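Local coordinates for protein copper-transporting ATPase RAN1 (Arabidopsis thaliana, PDB 3DXS) that probably pumps copper across membranes at the expense of ATP, in support of ethylene signalling, and binds metal through a small amino-terminal domain, at residues Val44-Pro48 / Asn49-Glu53. The protein carries 1 engineered substitution. Numbering follows the deposited sequence. Where two conformers were deposited one is given.
Sequences VVFDP and NLVKE
Asp47 turns CG anti to its own N (chi1 172°), which carries the carboxylate forward over the bend to Asn49, while Phe46 sets CG between N and the carbonyl carbon (chi1 69°), which swings the ring toward Val51, with Phe46 CD2 3.3 Å from Val51 O. Together they close the loop from strand 41-46 to helix 53-63 of the ferredoxin-like fold, at the end of the sheet away from the Cys13/Cys16 zinc site. The bend is an Asx turn superimposed on a type I beta turn. Asp47 OD1 takes the Asn49 N-H at 2.9 Å, with the donor above the carboxylate plane. Asp47 O is gripped twice: by Leu50 N at 2.8 Å, coming from above the carbonyl plane, and by Val51 N at 3.1 Å, lying in that plane on a more bent bond. Asp47 OD2 lies 3.5 Å from Leu50 CD1. With an alanine in place of Asp47, the Asn49 N-H would probably lose this acceptor and the turn some of its rigidity. On the inner side, Val51 CG1 packs 3.9 Å from Phe46 CB, and both side chains also touch Ile56 of the following helix, joining the loop to the core; Phe46 reaches Ile4 of strand 2-9 as well. Lys52, at the N-cap of that helix, gives its N-H to Asp55 OD2. In one of its two conformers, its chain bends at chi2 and chi4 and folds back over Pro48, bringing CE alongside the proline CB and letting Lys52 NZ hydrogen-bond to Pro48 O at 2.8 Å, tilted from the carbonyl plane. One more tie crosses the loop: Pro48 CA points its hydrogen at Val51 O, with CA and O 3.2 Å apart and a nearly straight 161° at the hydrogen.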
loop_
_atom_site.group_PDB
_atom_site.type_symbol
_atom_site.label_atom_id
_atom_site.label_comp_id
_atom_site.label_asym_id
_atom_site.label_seq_id
_atom_site.Cartn_x
_atom_site.Cartn_y
_atom_site.Cartn_z
ATOM N N VAL A 44 5.027 2.204 0.931
ATOM C CA VAL A 44 4.695 1.867 2.319
ATOM C C VAL A 44 5.910 1.613 3.195
ATOM O O VAL A 44 6.759 0.766 2.919
ATOM C CB VAL A 44 3.744 0.633 2.367
ATOM C CG1 VAL A 44 3.274 0.362 3.786
ATOM C CG2 VAL A 44 2.541 0.831 1.426
ATOM N N VAL A 45 5.946 2.383 4.265
ATOM C CA VAL A 45 6.953 2.259 5.325
ATOM C C VAL A 45 6.320 1.498 6.477
ATOM O O VAL A 45 5.268 1.878 6.973
ATOM C CB VAL A 45 7.453 3.630 5.797
ATOM C CG1 VAL A 45 8.453 3.459 6.922
ATOM C CG2 VAL A 45 8.087 4.414 4.627
ATOM N N PHE A 46 6.938 0.384 6.844
ATOM C CA PHE A 46 6.329 -0.543 7.803
ATOM C C PHE A 46 7.357 -1.221 8.696
ATOM O O PHE A 46 8.529 -1.332 8.359
ATOM C CB PHE A 46 5.499 -1.620 7.070
ATOM C CG PHE A 46 6.336 -2.607 6.261
ATOM C CD1 PHE A 46 6.755 -2.292 4.989
ATOM C CD2 PHE A 46 6.696 -3.836 6.773
ATOM C CE1 PHE A 46 7.529 -3.180 4.260
ATOM C CE2 PHE A 46 7.452 -4.728 6.040
ATOM C CZ PHE A 46 7.866 -4.396 4.786
ATOM N N ASP A 47 6.851 -1.671 9.829
ATOM C CA ASP A 47 7.636 -2.409 10.835
ATOM C C ASP A 47 7.455 -3.911 10.595
ATOM O O ASP A 47 6.377 -4.442 10.857
ATOM C CB ASP A 47 7.151 -2.041 12.246
ATOM C CG ASP A 47 7.778 -2.893 13.335
ATOM O OD1 ASP A 47 8.617 -3.757 13.027
ATOM O OD2 ASP A 47 7.409 -2.696 14.508
ATOM N N PRO A 48 8.481 -4.594 10.062
ATOM C CA PRO A 48 8.360 -6.005 9.687
ATOM C C PRO A 48 8.081 -6.938 10.853
ATOM O O PRO A 48 7.698 -8.086 10.650
ATOM C CB PRO A 48 9.711 -6.339 9.042
ATOM C CG PRO A 48 10.580 -5.208 9.291
ATOM C CD PRO A 48 9.783 -4.024 9.682
ATOM N N ASN A 49 8.220 -6.418 12.062
ATOM C CA ASN A 49 7.894 -7.221 13.256
ATOM C C ASN A 49 6.392 -7.360 13.392
ATOM O O ASN A 49 5.895 -8.294 14.007
ATOM C CB ASN A 49 8.470 -6.630 14.545
ATOM C CG ASN A 49 9.938 -6.962 14.743
ATOM O OD1 ASN A 49 10.620 -7.445 13.835
ATOM N ND2 ASN A 49 10.430 -6.713 15.944
ATOM N N LEU A 50 5.681 -6.413 12.793
ATOM C CA LEU A 50 4.224 -6.280 12.991
ATOM C C LEU A 50 3.411 -6.582 11.744
ATOM O O LEU A 50 2.215 -6.829 11.800
ATOM C CB LEU A 50 3.865 -4.883 13.493
ATOM C CG LEU A 50 4.300 -4.581 14.933
ATOM C CD1 LEU A 50 3.989 -3.133 15.313
ATOM C CD2 LEU A 50 3.628 -5.561 15.888
ATOM N N VAL A 51 4.079 -6.534 10.615
ATOM C CA VAL A 51 3.397 -6.751 9.334
ATOM C C VAL A 51 4.396 -7.015 8.243
ATOM O O VAL A 51 5.528 -6.560 8.276
ATOM C CB VAL A 51 2.464 -5.547 8.976
ATOM C CG1 VAL A 51 3.250 -4.266 8.742
ATOM C CG2 VAL A 51 1.594 -5.870 7.765
ATOM N N LYS A 52 3.963 -7.796 7.276
ATOM C CA LYS A 52 4.810 -8.092 6.120
ATOM C C LYS A 52 4.132 -7.738 4.813
ATOM O O LYS A 52 2.979 -7.331 4.766
ATOM C CB LYS A 52 5.280 -9.548 6.123
ATOM C CG LYS A 52 6.299 -9.884 7.241
ATOM C CD LYS A 52 7.473 -8.887 7.301
ATOM C CE LYS A 52 8.762 -9.530 7.838
ATOM N NZ LYS A 52 8.604 -10.221 9.152
ATOM N N GLU A 53 4.908 -7.893 3.757
ATOM C CA GLU A 53 4.521 -7.432 2.421
ATOM C C GLU A 53 3.191 -8.012 1.977
ATOM O O GLU A 53 2.350 -7.327 1.392
ATOM C CB GLU A 53 5.628 -7.728 1.400
ATOM C CG GLU A 53 6.773 -6.747 1.549
ATOM C CD GLU A 53 8.090 -7.253 1.018
ATOM O OE1 GLU A 53 8.099 -7.814 -0.101
ATOM O OE2 GLU A 53 9.116 -7.073 1.723
#